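Local structure of cobalamin biosynthesis protein CobN (Mycobacterium tuberculosis, 7C6O) at residues A[653-658]-A[667-672]; A[623-628]-A[659-664]. The protein is the large, catalytic subunit of cobaltochelatase, which probably inserts cobalt into the corrin ring during cobalamin biosynthesis, driven by ATP hydrolysis. All coordinates share one frame; numbering follows the deposited sequence.

Interaction 1: residues A[653-658]-A[667-672]; sequences QIWTLI and LGLTER
Trp655, on helix 647-660, lays its indole against Arg672 and Leu669 of the loop that leads from the short helix 663-666 to helix 675-694, so the contact folds the loop before helix 675-694 back against helix 647-660. A Schellman motif at Gly668 ends the short helix and turns the chain back past Trp655. The tight part is the indole. On one of its faces the Arg672 chain crosses: CG of Arg672 stands 3.6 Å from the centroid of the five-membered ring of Trp655 and 12° off the ring normal, a CH-pi contact over the face. The benzo side is approached by the start of Arg672, CZ2 of Trp655 lying 3.4 Å from CA of Arg672. At the ring edge, in its plane, a single methyl closes the packing, with CD1 of Leu669 3.6 Å from CZ3 of Trp655. The indole reaches this loop because Trp655 CG is anti to the backbone N (chi1 -172°).

Packing thins in both directions away from the indole. Toward the buried end, Ile658 and Leu667 meet through one pair of methyls, CD1 of Ile658 to CD1 of Leu667 at 4.2 Å, their side chains crossing at about a right angle; helix 675-694 lies against Leu667 through His684, Val685 and Trp688. Toward solvent, Glu671 is exposed and contributes mainly its carbonyl oxygen. No hydrogen bond spans the two segments. The Arg672 guanidinium, turned 75° from the indole plane, adds at most a weak cation-pi attraction, and its NH2 is instead engaged in a salt bridge with Glu675. Extended from CG to NE, the arginine chain carries its NE to 3.8 Å from CD1 of Trp655.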
# COMPACT_ATOMS: atom_id res chain seq x y z
N GLN A 653 -23.55 -45.45 -5.12
CA GLN A 653 -23.33 -44.62 -6.30
C GLN A 653 -22.53 -43.37 -5.96
O GLN A 653 -21.62 -42.98 -6.71
CB GLN A 653 -24.66 -44.23 -6.93
CG GLN A 653 -25.42 -45.35 -7.61
CD GLN A 653 -26.67 -44.83 -8.31
OE1 GLN A 653 -26.59 -43.98 -9.19
NE2 GLN A 653 -27.82 -45.34 -7.90
N ILE A 654 -22.87 -42.72 -4.85
CA ILE A 654 -22.18 -41.50 -4.46
C ILE A 654 -20.74 -41.80 -4.08
O ILE A 654 -19.81 -41.06 -4.47
CB ILE A 654 -22.94 -40.80 -3.31
CG1 ILE A 654 -24.27 -40.25 -3.82
CG2 ILE A 654 -22.10 -39.70 -2.69
CD1 ILE A 654 -25.16 -39.67 -2.73
N TRP A 655 -20.51 -42.88 -3.33
CA TRP A 655 -19.15 -43.22 -2.93
C TRP A 655 -18.30 -43.61 -4.14
O TRP A 655 -17.12 -43.24 -4.22
CB TRP A 655 -19.15 -44.34 -1.90
CG TRP A 655 -17.80 -44.59 -1.32
CD1 TRP A 655 -17.04 -45.71 -1.45
CD2 TRP A 655 -17.02 -43.66 -0.56
NE1 TRP A 655 -15.84 -45.55 -0.80
CE2 TRP A 655 -15.80 -44.29 -0.25
CE3 TRP A 655 -17.23 -42.35 -0.11
CZ2 TRP A 655 -14.81 -43.67 0.50
CZ3 TRP A 655 -16.24 -41.74 0.63
CH2 TRP A 655 -15.05 -42.40 0.93
N THR A 656 -18.89 -44.35 -5.08
CA THR A 656 -18.19 -44.68 -6.31
C THR A 656 -17.76 -43.42 -7.06
O THR A 656 -16.62 -43.30 -7.51
CB THR A 656 -19.07 -45.56 -7.20
OG1 THR A 656 -19.19 -46.86 -6.62
CG2 THR A 656 -18.49 -45.67 -8.60
N LEU A 657 -18.67 -42.45 -7.17
CA LEU A 657 -18.34 -41.20 -7.85
C LEU A 657 -17.26 -40.44 -7.11
O LEU A 657 -16.29 -39.96 -7.71
CB LEU A 657 -19.60 -40.34 -8.01
CG LEU A 657 -19.37 -38.94 -8.60
CD1 LEU A 657 -18.65 -39.02 -9.95
CD2 LEU A 657 -20.69 -38.22 -8.75
N ILE A 658 -17.40 -40.31 -5.78
CA ILE A 658 -16.41 -39.59 -4.98
C ILE A 658 -15.03 -40.20 -5.14
O ILE A 658 -14.03 -39.49 -5.35
CB ILE A 658 -16.85 -39.56 -3.50
CG1 ILE A 658 -18.01 -38.58 -3.31
CG2 ILE A 658 -15.68 -39.19 -2.59
CD1 ILE A 658 -18.59 -38.58 -1.90
N LEU A 667 -12.32 -33.85 0.20
CA LEU A 667 -13.15 -34.01 1.39
C LEU A 667 -12.38 -34.56 2.59
O LEU A 667 -12.97 -34.70 3.66
CB LEU A 667 -14.33 -34.92 1.07
CG LEU A 667 -15.27 -34.39 -0.02
CD1 LEU A 667 -16.19 -35.48 -0.53
CD2 LEU A 667 -16.07 -33.20 0.49
N GLY A 668 -11.10 -34.86 2.43
CA GLY A 668 -10.31 -35.37 3.55
C GLY A 668 -10.80 -36.70 4.08
O GLY A 668 -10.79 -36.92 5.29
N LEU A 669 -11.22 -37.59 3.18
CA LEU A 669 -11.77 -38.89 3.57
C LEU A 669 -10.72 -39.97 3.31
O LEU A 669 -10.46 -40.33 2.16
CB LEU A 669 -13.05 -39.18 2.79
CG LEU A 669 -14.21 -38.23 3.05
CD1 LEU A 669 -15.38 -38.55 2.13
CD2 LEU A 669 -14.65 -38.30 4.51
N THR A 670 -10.13 -40.49 4.39
CA THR A 670 -9.15 -41.55 4.28
C THR A 670 -9.78 -42.92 4.08
O THR A 670 -9.10 -43.86 3.66
CB THR A 670 -8.25 -41.58 5.52
OG1 THR A 670 -9.06 -41.78 6.69
CG2 THR A 670 -7.48 -40.28 5.66
N GLU A 671 -11.07 -43.06 4.39
CA GLU A 671 -11.76 -44.33 4.28
C GLU A 671 -13.25 -44.05 4.08
O GLU A 671 -13.71 -42.93 4.27
CB GLU A 671 -11.54 -45.21 5.51
CG GLU A 671 -12.20 -44.66 6.77
CD GLU A 671 -11.98 -45.54 7.98
OE1 GLU A 671 -10.87 -46.11 8.12
OE2 GLU A 671 -12.91 -45.66 8.81
N ARG A 672 -13.98 -45.09 3.72
CA ARG A 672 -15.43 -44.97 3.59
C ARG A 672 -16.06 -44.88 4.97
O ARG A 672 -15.74 -45.69 5.84
CB ARG A 672 -16.00 -46.15 2.82
CG ARG A 672 -17.47 -45.99 2.46
CD ARG A 672 -18.03 -47.29 1.91
NE ARG A 672 -19.33 -47.11 1.26
CZ ARG A 672 -20.50 -47.13 1.89
NH1 ARG A 672 -21.62 -46.97 1.20
NH2 ARG A 672 -20.55 -47.32 3.20

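Interaction 2: residues A[623-628]-A[659-664]; sequences YGDIAR and RAAKMD
Asp625 presents one carboxylate oxygen, OD2, to the methyl CB of Ala661 at 3.9 Å, while its other oxygen is taken at a guanidinium edge. Arg628, three residues on in the same helix, forms a salt bridge with OD1 of Asp625, side-on and exactly in its own plane, through NE at 2.9 Å and NH2 at 3.0 Å, so two N-H groups converge on one oxygen and hold OD1 in place. No ring or guanidinium face takes part across the segments.

The remaining contact is made by one methyl. Met663, extended beyond CG (chi3 -179°), drives CE against the first turn of helix 624-642, where it lies 3.5 Å from O of Asp625 and 3.8 Å from CG1 of Ile626. Without a hydrogen bond between the segments, the join rests on van der Waals contact and buries just 135 Å². A Schellman motif at Lys662, phi +65°, ends helix 647-660; Ala661 before it and Met663 after it both point toward 623-628. Arg1120 of helix 1111-1123 touches Ile626 and Met663 and donates to the carbonyl of Ala661; helix 675-694 meets Met663 through Trp688 and Ile626 through Leu689 and Ile692.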
# COMPACT_ATOMS: atom_id res chain seq x y z
N TYR A 623 -19.69 -28.34 -12.88
CA TYR A 623 -19.35 -28.94 -14.16
C TYR A 623 -18.88 -30.36 -13.91
O TYR A 623 -18.49 -30.72 -12.80
CB TYR A 623 -18.25 -28.14 -14.88
CG TYR A 623 -16.95 -28.09 -14.10
CD1 TYR A 623 -16.74 -27.11 -13.14
CD2 TYR A 623 -15.95 -29.04 -14.31
CE1 TYR A 623 -15.56 -27.07 -12.41
CE2 TYR A 623 -14.77 -29.00 -13.59
CZ TYR A 623 -14.58 -28.02 -12.64
OH TYR A 623 -13.41 -27.98 -11.92
N GLY A 624 -18.93 -31.17 -14.97
CA GLY A 624 -18.37 -32.52 -14.91
C GLY A 624 -18.90 -33.33 -13.74
O GLY A 624 -20.10 -33.33 -13.45
N ASP A 625 -17.99 -34.02 -13.06
CA ASP A 625 -18.40 -34.92 -11.99
C ASP A 625 -18.87 -34.18 -10.75
O ASP A 625 -19.57 -34.77 -9.92
CB ASP A 625 -17.26 -35.87 -11.64
CG ASP A 625 -17.12 -37.01 -12.64
OD1 ASP A 625 -18.13 -37.36 -13.28
OD2 ASP A 625 -16.00 -37.54 -12.78
N ILE A 626 -18.49 -32.91 -10.59
CA ILE A 626 -19.06 -32.10 -9.52
C ILE A 626 -20.55 -31.89 -9.77
O ILE A 626 -21.37 -32.00 -8.84
CB ILE A 626 -18.31 -30.76 -9.41
CG1 ILE A 626 -16.88 -30.99 -8.92
CG2 ILE A 626 -19.03 -29.81 -8.48
CD1 ILE A 626 -16.03 -29.74 -8.95
N ALA A 627 -20.93 -31.61 -11.02
CA ALA A 627 -22.34 -31.47 -11.35
C ALA A 627 -23.07 -32.80 -11.21
O ALA A 627 -24.22 -32.84 -10.77
CB ALA A 627 -22.50 -30.90 -12.76
N ARG A 628 -22.41 -33.90 -11.59
CA ARG A 628 -23.02 -35.22 -11.42
C ARG A 628 -23.26 -35.53 -9.95
O ARG A 628 -24.29 -36.11 -9.59
CB ARG A 628 -22.14 -36.29 -12.06
CG ARG A 628 -22.86 -37.63 -12.30
CD ARG A 628 -21.87 -38.75 -12.61
NE ARG A 628 -20.82 -38.32 -13.53
CZ ARG A 628 -20.95 -38.30 -14.86
NH1 ARG A 628 -22.08 -38.68 -15.42
NH2 ARG A 628 -19.94 -37.90 -15.61
N ARG A 659 -14.94 -41.53 -5.08
CA ARG A 659 -13.65 -42.20 -5.23
C ARG A 659 -13.12 -42.06 -6.65
O ARG A 659 -11.94 -41.78 -6.85
CB ARG A 659 -13.78 -43.68 -4.84
CG ARG A 659 -13.95 -43.92 -3.35
CD ARG A 659 -12.63 -43.83 -2.62
NE ARG A 659 -11.79 -45.01 -2.85
CZ ARG A 659 -10.51 -45.10 -2.52
NH1 ARG A 659 -9.90 -44.08 -1.93
NH2 ARG A 659 -9.84 -46.21 -2.77
N ALA A 660 -13.99 -42.25 -7.65
CA ALA A 660 -13.54 -42.22 -9.04
C ALA A 660 -13.04 -40.84 -9.43
O ALA A 660 -12.08 -40.71 -10.21
CB ALA A 660 -14.67 -42.67 -9.96
N ALA A 661 -13.66 -39.78 -8.91
CA ALA A 661 -13.29 -38.41 -9.24
C ALA A 661 -12.23 -37.84 -8.30
O ALA A 661 -11.88 -36.66 -8.44
CB ALA A 661 -14.52 -37.51 -9.22
N LYS A 662 -11.71 -38.64 -7.37
CA LYS A 662 -10.70 -38.22 -6.39
C LYS A 662 -11.21 -37.15 -5.43
O LYS A 662 -10.42 -36.42 -4.84
CB LYS A 662 -9.41 -37.72 -7.08
CG LYS A 662 -8.87 -38.65 -8.15
CD LYS A 662 -8.58 -40.03 -7.59
CE LYS A 662 -7.43 -40.01 -6.60
NZ LYS A 662 -7.21 -41.36 -6.02
N MET A 663 -12.53 -37.05 -5.26
CA MET A 663 -13.07 -36.06 -4.34
C MET A 663 -12.83 -36.42 -2.88
O MET A 663 -12.99 -35.56 -2.01
CB MET A 663 -14.57 -35.87 -4.58
CG MET A 663 -14.89 -35.27 -5.93
SD MET A 663 -16.65 -35.38 -6.27
CE MET A 663 -16.72 -34.66 -7.90
N ASP A 664 -12.46 -37.67 -2.59
CA ASP A 664 -12.05 -38.02 -1.24
C ASP A 664 -10.82 -37.24 -0.81
O ASP A 664 -10.59 -37.07 0.39
CB ASP A 664 -11.80 -39.53 -1.12
CG ASP A 664 -10.86 -40.05 -2.19
OD1 ASP A 664 -10.80 -39.47 -3.29
OD2 ASP A 664 -10.17 -41.06 -1.92

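Interactions 1 and 2 are neighbours, their centres about 10 Å apart, and both use helix 647-660. Their segments alternate along the chain, and two probable backbone hydrogen bonds couple them: O of Ile658 to N of Met663 at 2.9 Å, and N of Leu669 to O of Asp664, also 2.9 Å. Packing adds to this where CD1 of Leu657 sits 3.7 Å from CG of Asp625. Trp688 is a shared neighbour, touching Leu667 of the first contact and Met663 of the second. Both contacts are peripheral, centred about 44 and 40 Å from the chain centre; the sodium ion is held elsewhere, by Asp125 and Ser127.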